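Putative aminooxidase (Propionibacterium acnes, PDB 2BA9) is an FAD-binding fatty acid isomerase of the flavin-containing amine oxidoreductase family that produces conjugated linoleic acid. Local coordinates at residues F168-F173 with Y369-V374; Q280-A285 with L329-P334; L307-V312 with R345-D350. All blocks are in the same frame, centred on the assembly; numbering follows the deposited sequence.

All three contacts reach one mixed beta-sheet, and together they trace a path from the flavin to the outer side of the fold. Contact 1 joins helix 166-170 to edge strand 359-373. Contact 2 pairs strand 277-288, the neighbour of 359-373, with 325-330. Contact 3 sets helix 341-355 against the 307-312 segment, which leads into strand 310-315, the next strand across. Centres of contacts 1 and 2 lie about 10 Å apart, those of 2 and 3 about 9 Å, and those of 1 and 3 about 18 Å. Along the chain, contacts 2 and 3 interleave inside the loop closed by contact 1. FAD touches contacts 1 and 2, whereas contact 3 packs a helix on the sheet farther from the cofactor.

Contact 1: residues F168-F173 with Y369-V374; sequences FGYGHF and YYFPHV. With FAD (flavin-adenine dinucleotide), chain D.
The flavin end of the FAD pocket is bordered by an aromatic cluster in which Y170, on helix 166-170, meets Y370 and F371 of strand 359-373. Y370 carries the polar link: its hydroxyl donates to the F168 carbonyl, OH to O 2.7 Å, with the donor nearly in line with the C=O. With CG anti to the backbone N (chi1 -158°), the side chain leaves the strand toward the helix, which allows the hydroxyl to reach that carbonyl. Two opposite rim carbons of the ring have neighbours near its plane, CD2 standing 3.2 Å from G169 O and CE1 3.3 Å from FAD C9. The rings of Y170 and Y370 are tilted by 29° and slid apart until they barely overlap, touching at Y170 CD1 and Y370 CE2, 3.7 Å apart. Against F371, Y170 makes a T-shaped pair, the Y170 edge toward the F371 face, planes at 88°, with Y170 CD1 3.9 Å from F371 CG. F371 CD2 also lies 3.1 Å from Y170 O, a buried carbonyl with no hydrogen-bond partner in the model. F168 turns a ring edge to the flavin, CE2 3.5 Å from FAD O4, while Y170 OH is hydrogen-bonded to G406 O. With both phenol hydroxyls engaged by backbone carbonyls, Y370 meets the dimethylbenzene part of the flavin through ring carbons, an apolar contact that lines this side of the pocket.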
# COMPACT_ATOMS: atom_id res chain seq x y z
N PHE A 168 0.50 7.71 -6.39
CA PHE A 168 0.34 6.29 -6.01
C PHE A 168 -0.75 6.12 -4.95
O PHE A 168 -0.92 5.04 -4.38
CB PHE A 168 1.65 5.68 -5.48
CG PHE A 168 2.65 5.31 -6.55
CD1 PHE A 168 3.07 6.23 -7.48
CD2 PHE A 168 3.19 4.03 -6.59
CE1 PHE A 168 4.00 5.90 -8.46
CE2 PHE A 168 4.14 3.68 -7.54
CZ PHE A 168 4.55 4.63 -8.49
N GLY A 169 -1.49 7.19 -4.68
CA GLY A 169 -2.76 7.10 -3.98
C GLY A 169 -2.65 7.21 -2.49
O GLY A 169 -3.64 7.03 -1.78
N TYR A 170 -1.47 7.57 -2.02
CA TYR A 170 -1.19 7.64 -0.60
C TYR A 170 -1.64 8.95 0.04
O TYR A 170 -1.54 9.11 1.25
CB TYR A 170 0.30 7.40 -0.36
CG TYR A 170 0.75 6.01 -0.75
CD1 TYR A 170 0.22 4.88 -0.12
CD2 TYR A 170 1.72 5.81 -1.74
CE1 TYR A 170 0.62 3.59 -0.45
CE2 TYR A 170 2.15 4.51 -2.09
CZ TYR A 170 1.58 3.40 -1.44
OH TYR A 170 1.97 2.11 -1.75
N GLY A 171 -2.14 9.88 -0.75
CA GLY A 171 -2.70 11.10 -0.18
C GLY A 171 -1.73 12.25 -0.22
O GLY A 171 -0.75 12.21 -0.94
N HIS A 172 -2.02 13.28 0.57
CA HIS A 172 -1.42 14.58 0.37
C HIS A 172 -0.56 15.03 1.55
O HIS A 172 -0.92 14.82 2.70
CB HIS A 172 -2.51 15.60 0.03
CG HIS A 172 -3.20 15.31 -1.27
ND1 HIS A 172 -4.11 14.29 -1.41
CD2 HIS A 172 -3.10 15.88 -2.49
CE1 HIS A 172 -4.55 14.26 -2.65
NE2 HIS A 172 -3.95 15.22 -3.33
N PHE A 173 0.57 15.65 1.23
CA PHE A 173 1.58 16.06 2.21
C PHE A 173 1.12 17.15 3.18
O PHE A 173 1.75 17.36 4.23
CB PHE A 173 2.85 16.54 1.48
CG PHE A 173 3.62 15.44 0.76
CD1 PHE A 173 4.50 15.79 -0.27
CD2 PHE A 173 3.51 14.09 1.11
CE1 PHE A 173 5.24 14.81 -0.95
CE2 PHE A 173 4.26 13.11 0.43
CZ PHE A 173 5.11 13.47 -0.59
N TYR A 369 -9.92 0.05 -1.01
CA TYR A 369 -9.67 0.44 0.37
C TYR A 369 -8.15 0.52 0.47
O TYR A 369 -7.44 -0.50 0.38
CB TYR A 369 -10.22 -0.58 1.35
CG TYR A 369 -9.88 -0.31 2.80
CD1 TYR A 369 -10.73 0.43 3.61
CD2 TYR A 369 -8.72 -0.83 3.37
CE1 TYR A 369 -10.43 0.65 4.97
CE2 TYR A 369 -8.40 -0.60 4.70
CZ TYR A 369 -9.25 0.13 5.48
OH TYR A 369 -8.93 0.34 6.80
N TYR A 370 -7.67 1.74 0.64
CA TYR A 370 -6.28 2.04 0.40
C TYR A 370 -5.71 2.82 1.56
O TYR A 370 -6.40 3.61 2.21
CB TYR A 370 -6.15 2.86 -0.88
CG TYR A 370 -4.78 2.79 -1.52
CD1 TYR A 370 -4.34 1.61 -2.10
CD2 TYR A 370 -3.95 3.89 -1.55
CE1 TYR A 370 -3.08 1.53 -2.69
CE2 TYR A 370 -2.68 3.82 -2.14
CZ TYR A 370 -2.26 2.63 -2.71
OH TYR A 370 -1.04 2.54 -3.29
N PHE A 371 -4.43 2.56 1.81
CA PHE A 371 -3.62 3.27 2.78
C PHE A 371 -4.33 3.60 4.09
O PHE A 371 -4.54 4.78 4.38
CB PHE A 371 -3.02 4.54 2.15
CG PHE A 371 -2.05 5.27 3.06
CD1 PHE A 371 -1.15 4.57 3.88
CD2 PHE A 371 -2.04 6.65 3.10
CE1 PHE A 371 -0.24 5.24 4.69
CE2 PHE A 371 -1.15 7.34 3.94
CZ PHE A 371 -0.24 6.62 4.74
N PRO A 372 -4.67 2.58 4.89
CA PRO A 372 -5.17 2.93 6.22
C PRO A 372 -4.07 3.60 7.01
O PRO A 372 -2.91 3.16 6.99
CB PRO A 372 -5.52 1.57 6.84
CG PRO A 372 -4.67 0.57 6.08
CD PRO A 372 -4.63 1.12 4.68
N HIS A 373 -4.42 4.66 7.71
CA HIS A 373 -3.48 5.39 8.53
C HIS A 373 -4.24 6.23 9.56
O HIS A 373 -5.48 6.23 9.57
CB HIS A 373 -2.57 6.26 7.66
CG HIS A 373 -3.29 7.33 6.90
ND1 HIS A 373 -4.03 7.07 5.76
CD2 HIS A 373 -3.34 8.67 7.09
CE1 HIS A 373 -4.52 8.20 5.29
NE2 HIS A 373 -4.12 9.19 6.08
N VAL A 374 -3.50 6.93 10.41
CA VAL A 374 -4.11 7.87 11.36
C VAL A 374 -3.56 9.29 11.14
O VAL A 374 -2.57 9.49 10.42
CB VAL A 374 -3.96 7.42 12.84
CG1 VAL A 374 -4.72 6.10 13.07
CG2 VAL A 374 -2.48 7.30 13.26
PA FAD D . -4.57 -6.27 0.99
O1A FAD D . -3.62 -6.32 -0.17
O2A FAD D . -5.71 -5.28 0.90
O5B FAD D . -5.24 -7.71 1.17
C5B FAD D . -6.13 -7.89 2.25
C4B FAD D . -6.85 -9.22 2.12
O4B FAD D . -7.70 -9.39 3.23
C3B FAD D . -7.69 -9.29 0.84
O3B FAD D . -7.36 -10.45 0.12
C2B FAD D . -9.11 -9.29 1.36
O2B FAD D . -10.02 -9.93 0.47
C1B FAD D . -8.93 -9.88 2.76
N9A FAD D . -10.06 -9.50 3.63
C8A FAD D . -10.53 -8.23 3.88
N7A FAD D . -11.61 -8.32 4.72
C5A FAD D . -11.82 -9.64 5.00
C6A FAD D . -12.78 -10.32 5.77
N6A FAD D . -13.49 -9.62 6.72
N1A FAD D . -12.70 -11.70 5.88
C2A FAD D . -11.74 -12.42 5.18
N3A FAD D . -10.80 -11.74 4.42
C4A FAD D . -10.85 -10.39 4.31
N1 FAD D . 2.51 -1.67 -3.18
C2 FAD D . 3.86 -1.59 -3.43
O2 FAD D . 4.66 -2.14 -2.67
N3 FAD D . 4.32 -0.86 -4.51
C4 FAD D . 3.42 -0.24 -5.36
O4 FAD D . 3.87 0.39 -6.33
C4X FAD D . 2.05 -0.33 -5.12
N5 FAD D . 1.12 0.30 -5.93
C5X FAD D . -0.23 0.08 -5.79
C6 FAD D . -1.13 0.61 -6.71
C7 FAD D . -2.50 0.35 -6.58
C7M FAD D . -3.44 0.93 -7.61
C8 FAD D . -2.96 -0.43 -5.53
C8M FAD D . -4.41 -0.74 -5.34
C9 FAD D . -2.05 -0.95 -4.61
C9A FAD D . -0.68 -0.69 -4.72
N10 FAD D . 0.25 -1.19 -3.79
C10 FAD D . 1.60 -1.07 -4.02
C1' FAD D . -0.16 -1.55 -2.40
C2' FAD D . -0.18 -3.06 -2.18
O2' FAD D . -0.87 -3.74 -3.23
C3' FAD D . -0.84 -3.31 -0.83
O3' FAD D . -0.21 -2.49 0.16
C4' FAD D . -0.76 -4.78 -0.46
O4' FAD D . -1.61 -5.57 -1.29
C5' FAD D . -1.12 -4.92 1.01
O5' FAD D . -1.36 -6.27 1.32
P FAD D . -2.28 -6.65 2.60
O1P FAD D . -2.45 -8.15 2.70
O2P FAD D . -1.63 -6.07 3.81
O3P FAD D . -3.72 -6.01 2.33

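Contact 2: residues Q280-A285 with L329-P334; sequences QYMVDA and LLRNHP. With FAD (flavin-adenine dinucleotide), chain D.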
# COMPACT_ATOMS: atom_id res chain seq x y z
N GLN A 280 -9.63 6.57 -0.72
CA GLN A 280 -10.44 6.04 -1.81
C GLN A 280 -9.71 6.22 -3.16
O GLN A 280 -9.86 7.25 -3.83
CB GLN A 280 -11.79 6.76 -1.81
CG GLN A 280 -12.63 6.53 -0.55
CD GLN A 280 -13.96 7.27 -0.61
OE1 GLN A 280 -14.70 7.18 -1.60
NE2 GLN A 280 -14.28 8.00 0.45
N TYR A 281 -8.94 5.19 -3.54
CA TYR A 281 -8.05 5.22 -4.71
C TYR A 281 -8.64 4.41 -5.87
O TYR A 281 -8.82 3.19 -5.76
CB TYR A 281 -6.70 4.62 -4.30
CG TYR A 281 -5.51 4.81 -5.23
CD1 TYR A 281 -5.37 5.95 -6.02
CD2 TYR A 281 -4.47 3.87 -5.25
CE1 TYR A 281 -4.25 6.13 -6.84
CE2 TYR A 281 -3.36 4.03 -6.06
CZ TYR A 281 -3.25 5.17 -6.86
OH TYR A 281 -2.12 5.36 -7.65
N MET A 282 -8.94 5.10 -6.98
CA MET A 282 -9.70 4.50 -8.08
C MET A 282 -8.84 4.27 -9.30
O MET A 282 -8.17 5.18 -9.81
CB MET A 282 -10.90 5.36 -8.45
CG MET A 282 -11.79 4.74 -9.51
SD MET A 282 -13.45 5.44 -9.57
CE MET A 282 -13.32 6.54 -10.97
N VAL A 283 -8.88 3.04 -9.78
CA VAL A 283 -8.16 2.63 -10.97
C VAL A 283 -9.19 2.30 -12.03
O VAL A 283 -10.20 1.66 -11.75
CB VAL A 283 -7.29 1.39 -10.70
CG1 VAL A 283 -6.48 1.00 -11.94
CG2 VAL A 283 -6.39 1.64 -9.49
N ASP A 284 -8.93 2.76 -13.25
CA ASP A 284 -9.73 2.41 -14.40
C ASP A 284 -8.80 1.81 -15.43
O ASP A 284 -7.79 2.42 -15.77
CB ASP A 284 -10.41 3.65 -14.98
CG ASP A 284 -11.54 4.14 -14.14
OD1 ASP A 284 -12.70 3.91 -14.54
OD2 ASP A 284 -11.28 4.79 -13.10
N ALA A 285 -9.16 0.63 -15.92
CA ALA A 285 -8.42 -0.05 -16.98
C ALA A 285 -9.05 0.34 -18.31
O ALA A 285 -10.22 0.07 -18.52
CB ALA A 285 -8.42 -1.59 -16.79
N LEU A 329 -6.68 8.00 -9.87
CA LEU A 329 -7.15 9.25 -9.25
C LEU A 329 -7.55 8.98 -7.81
O LEU A 329 -7.81 7.82 -7.42
CB LEU A 329 -8.35 9.85 -10.01
CG LEU A 329 -9.62 8.98 -10.15
CD1 LEU A 329 -10.51 9.01 -8.94
CD2 LEU A 329 -10.43 9.36 -11.40
N LEU A 330 -7.63 10.05 -7.02
CA LEU A 330 -8.03 9.94 -5.63
C LEU A 330 -9.37 10.65 -5.39
O LEU A 330 -9.61 11.74 -5.93
CB LEU A 330 -6.97 10.53 -4.70
CG LEU A 330 -5.93 9.57 -4.15
CD1 LEU A 330 -4.86 10.39 -3.46
CD2 LEU A 330 -6.57 8.55 -3.21
N ARG A 331 -10.20 10.04 -4.56
CA ARG A 331 -11.56 10.51 -4.32
C ARG A 331 -11.76 11.25 -3.00
O ARG A 331 -12.83 11.80 -2.78
CB ARG A 331 -12.55 9.34 -4.41
CG ARG A 331 -12.65 8.78 -5.82
CD ARG A 331 -13.61 7.62 -5.96
NE ARG A 331 -14.81 7.77 -5.15
CZ ARG A 331 -15.77 6.86 -5.04
NH1 ARG A 331 -15.71 5.73 -5.73
NH2 ARG A 331 -16.82 7.10 -4.25
N ASN A 332 -10.74 11.29 -2.15
CA ASN A 332 -10.90 11.88 -0.82
C ASN A 332 -9.70 12.72 -0.38
O ASN A 332 -8.58 12.53 -0.85
CB ASN A 332 -11.14 10.77 0.20
CG ASN A 332 -9.88 9.96 0.45
OD1 ASN A 332 -9.42 9.22 -0.44
ND2 ASN A 332 -9.28 10.13 1.62
N HIS A 333 -9.98 13.65 0.54
CA HIS A 333 -8.96 14.46 1.20
C HIS A 333 -9.66 15.06 2.45
O HIS A 333 -10.86 15.35 2.41
CB HIS A 333 -8.49 15.55 0.23
CG HIS A 333 -7.40 16.44 0.76
ND1 HIS A 333 -7.64 17.49 1.61
CD2 HIS A 333 -6.07 16.46 0.50
CE1 HIS A 333 -6.51 18.11 1.88
NE2 HIS A 333 -5.53 17.51 1.22
N PRO A 334 -8.92 15.22 3.56
CA PRO A 334 -9.56 15.79 4.77
C PRO A 334 -10.26 17.15 4.60
O PRO A 334 -11.22 17.42 5.31
CB PRO A 334 -8.39 15.93 5.75
CG PRO A 334 -7.38 14.95 5.28
CD PRO A 334 -7.50 14.91 3.79
PA FAD D . -4.57 -6.27 0.99
O1A FAD D . -3.62 -6.32 -0.17
O2A FAD D . -5.71 -5.28 0.90
O5B FAD D . -5.24 -7.71 1.17
C5B FAD D . -6.13 -7.89 2.25
C4B FAD D . -6.85 -9.22 2.12
O4B FAD D . -7.70 -9.39 3.23
C3B FAD D . -7.69 -9.29 0.84
O3B FAD D . -7.36 -10.45 0.12
C2B FAD D . -9.11 -9.29 1.36
O2B FAD D . -10.02 -9.93 0.47
C1B FAD D . -8.93 -9.88 2.76
N9A FAD D . -10.06 -9.50 3.63
C8A FAD D . -10.53 -8.23 3.88
N7A FAD D . -11.61 -8.32 4.72
C5A FAD D . -11.82 -9.64 5.00
C6A FAD D . -12.78 -10.32 5.77
N6A FAD D . -13.49 -9.62 6.72
N1A FAD D . -12.70 -11.70 5.88
C2A FAD D . -11.74 -12.42 5.18
N3A FAD D . -10.80 -11.74 4.42
C4A FAD D . -10.85 -10.39 4.31
N1 FAD D . 2.51 -1.67 -3.18
C2 FAD D . 3.86 -1.59 -3.43
O2 FAD D . 4.66 -2.14 -2.67
N3 FAD D . 4.32 -0.86 -4.51
C4 FAD D . 3.42 -0.24 -5.36
O4 FAD D . 3.87 0.39 -6.33
C4X FAD D . 2.05 -0.33 -5.12
N5 FAD D . 1.12 0.30 -5.93
C5X FAD D . -0.23 0.08 -5.79
C6 FAD D . -1.13 0.61 -6.71
C7 FAD D . -2.50 0.35 -6.58
C7M FAD D . -3.44 0.93 -7.61
C8 FAD D . -2.96 -0.43 -5.53
C8M FAD D . -4.41 -0.74 -5.34
C9 FAD D . -2.05 -0.95 -4.61
C9A FAD D . -0.68 -0.69 -4.72
N10 FAD D . 0.25 -1.19 -3.79
C10 FAD D . 1.60 -1.07 -4.02
C1' FAD D . -0.16 -1.55 -2.40
C2' FAD D . -0.18 -3.06 -2.18
O2' FAD D . -0.87 -3.74 -3.23
C3' FAD D . -0.84 -3.31 -0.83
O3' FAD D . -0.21 -2.49 0.16
C4' FAD D . -0.76 -4.78 -0.46
O4' FAD D . -1.61 -5.57 -1.29
C5' FAD D . -1.12 -4.92 1.01
O5' FAD D . -1.36 -6.27 1.32
P FAD D . -2.28 -6.65 2.60
O1P FAD D . -2.45 -8.15 2.70
O2P FAD D . -1.63 -6.07 3.81
O3P FAD D . -3.72 -6.01 2.33
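Q280 and M282 are joined to residues 329-332 by four hydrogen bonds, three of them wholly between backbones. M282 and L329 exchange a reciprocal pair, M282 N to L329 O at 3.0 Å and L329 N to M282 O at 3.2 Å, and R331 N donates to Q280 O. The fourth uses a side chain: Q280 N reaches N332 OD1 at 2.7 Å, almost straight at the hydrogen but approaching from 49° above the plane of the acceptor carbonyl. CG of N332 lies between its own backbone N and carbonyl carbon (chi1 71°), which turns the side-chain amide toward Q280; ND2 of the same amide goes to Q279 OE1.

The polar ends of Q280 and R331 meet differently. Q280 OE1 stands over one face of the guanidinium, 3.4 Å from R331 NH2, at an angle too poor for a hydrogen bond, and the two flat groups are 64° apart. Each finds firmer partners outside, Q280 NE2 at D338 and R331 NE at the carbonyl of K339.

These bonds mark the end of an antiparallel pairing within the mixed sheet: M282 and L329 are a hydrogen-bonded pair, Y281 and L330 a non-hydrogen-bonded one, and beyond L330 the chain leaves the strand, where R331 N and the side-chain carbonyl of N332 carry the link on to Q280.

Apolar packing divides between the two faces of the sheet. On one, M282 and L329 lie side by side and point the same way, M282 CB 3.7 Å from L329 CD1, both touching C344 of helix 341-355. On the other, Y281 CD1 meets L330 CD2 at 4.0 Å. Y281, whose hydroxyl is hydrogen-bonded to A167 O, also reaches the flavin, CE2 lying 3.5 Å from the methyl C7M of FAD, and V283 CG2 approaches that methyl at 3.6 Å.

Contact 3: residues L307-V312 with R345-D350; sequences LGHVMV and RQMVLD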
# COMPACT_ATOMS: atom_id res chain seq x y z
N LEU A 307 -8.22 17.27 -6.64
CA LEU A 307 -8.75 15.97 -6.24
C LEU A 307 -9.80 15.42 -7.22
O LEU A 307 -10.70 16.13 -7.61
CB LEU A 307 -9.39 16.08 -4.86
CG LEU A 307 -9.72 14.77 -4.15
CD1 LEU A 307 -8.46 14.03 -3.80
CD2 LEU A 307 -10.55 15.05 -2.87
N GLY A 308 -9.66 14.16 -7.60
CA GLY A 308 -10.59 13.52 -8.53
C GLY A 308 -10.01 13.44 -9.92
O GLY A 308 -10.48 12.66 -10.76
N HIS A 309 -8.98 14.24 -10.18
CA HIS A 309 -8.35 14.22 -11.51
C HIS A 309 -7.35 13.09 -11.61
O HIS A 309 -6.84 12.61 -10.61
CB HIS A 309 -7.73 15.57 -11.85
CG HIS A 309 -8.73 16.58 -12.31
ND1 HIS A 309 -9.25 16.56 -13.59
CD2 HIS A 309 -9.36 17.59 -11.66
CE1 HIS A 309 -10.13 17.54 -13.71
NE2 HIS A 309 -10.23 18.17 -12.55
N VAL A 310 -7.07 12.65 -12.83
CA VAL A 310 -6.03 11.65 -13.07
C VAL A 310 -4.65 12.22 -12.75
O VAL A 310 -4.25 13.25 -13.31
CB VAL A 310 -6.02 11.18 -14.53
CG1 VAL A 310 -4.82 10.25 -14.80
CG2 VAL A 310 -7.33 10.48 -14.89
N MET A 311 -3.92 11.53 -11.88
CA MET A 311 -2.60 11.96 -11.44
C MET A 311 -1.46 11.26 -12.18
O MET A 311 -0.34 11.74 -12.20
CB MET A 311 -2.45 11.71 -9.94
CG MET A 311 -3.57 12.32 -9.12
SD MET A 311 -3.27 12.05 -7.37
CE MET A 311 -3.74 10.33 -7.21
N VAL A 312 -1.77 10.11 -12.77
CA VAL A 312 -0.79 9.30 -13.46
C VAL A 312 -1.53 8.24 -14.25
O VAL A 312 -2.66 7.86 -13.91
CB VAL A 312 0.21 8.63 -12.47
CG1 VAL A 312 -0.53 7.78 -11.45
CG2 VAL A 312 1.24 7.77 -13.23
N ARG A 345 -15.11 9.20 -12.81
CA ARG A 345 -15.06 8.47 -14.08
C ARG A 345 -15.14 9.45 -15.27
O ARG A 345 -14.43 9.27 -16.26
CB ARG A 345 -16.15 7.39 -14.19
CG ARG A 345 -16.01 6.54 -15.48
CD ARG A 345 -17.11 5.48 -15.62
NE ARG A 345 -17.00 4.44 -14.61
CZ ARG A 345 -17.93 3.50 -14.37
NH1 ARG A 345 -19.04 3.45 -15.08
NH2 ARG A 345 -17.73 2.60 -13.42
N GLN A 346 -15.99 10.47 -15.17
CA GLN A 346 -16.06 11.46 -16.25
C GLN A 346 -14.73 12.21 -16.40
O GLN A 346 -14.31 12.52 -17.52
CB GLN A 346 -17.22 12.44 -16.06
CG GLN A 346 -17.48 13.37 -17.26
CD GLN A 346 -17.80 12.63 -18.55
OE1 GLN A 346 -18.57 11.66 -18.55
NE2 GLN A 346 -17.24 13.10 -19.67
N MET A 347 -14.05 12.49 -15.28
CA MET A 347 -12.73 13.11 -15.33
C MET A 347 -11.69 12.21 -15.98
O MET A 347 -10.77 12.70 -16.62
CB MET A 347 -12.27 13.55 -13.94
CG MET A 347 -12.90 14.86 -13.52
SD MET A 347 -12.31 15.50 -11.95
CE MET A 347 -13.45 14.65 -10.86
N VAL A 348 -11.82 10.90 -15.82
CA VAL A 348 -10.97 9.95 -16.54
C VAL A 348 -11.15 10.19 -18.05
O VAL A 348 -10.18 10.33 -18.80
CB VAL A 348 -11.32 8.48 -16.19
CG1 VAL A 348 -10.50 7.51 -17.04
CG2 VAL A 348 -11.07 8.19 -14.72
N LEU A 349 -12.39 10.25 -18.50
CA LEU A 349 -12.62 10.49 -19.92
C LEU A 349 -12.05 11.86 -20.31
O LEU A 349 -11.27 11.95 -21.25
CB LEU A 349 -14.11 10.43 -20.25
CG LEU A 349 -14.83 9.15 -19.80
CD1 LEU A 349 -16.23 9.09 -20.42
CD2 LEU A 349 -13.99 7.93 -20.15
N ASP A 350 -12.40 12.89 -19.56
CA ASP A 350 -12.05 14.27 -19.93
C ASP A 350 -10.55 14.53 -19.81
O ASP A 350 -9.97 15.20 -20.68
CB ASP A 350 -12.83 15.30 -19.08
CG ASP A 350 -14.34 15.20 -19.25
OD1 ASP A 350 -14.82 14.62 -20.23
OD2 ASP A 350 -15.04 15.73 -18.38
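M347 lays its sulfur over the H309 imidazole in a Met-aromatic contact: SD is 3.4 Å from the ring centroid and only 8° off the normal, hence above the centre. The methionine's CG approaches the same face nearer the CE1 and ND1 side, 4.2 Å from the centroid, and adds a CH-pi contact. Bent at its last torsion (chi3 -87°), the chain carries the methyl to the G308 carbonyl, with CE 3.6 Å from O, a buried oxygen that has no hydrogen-bond partner in the model. Beside this group V310 reaches the helix with one branch, CG2 lying 4.0 Å from V348 CA and 4.4 Å from V348 CG2.

What positions the imidazole comes from the same helix, four residues beyond M347. D351 OD2 is hydrogen-bonded both to H309 ND1 and to V310 N, tying ring and backbone to one carboxylate oxygen.

Helix 341-355 thus rests against the segment leading into strand 310-315, while V348 continues onto T327 and L329 of strand 325-330. R345 and L349 extend its packing to strand 359-373, where R345 forms a salt bridge with E365.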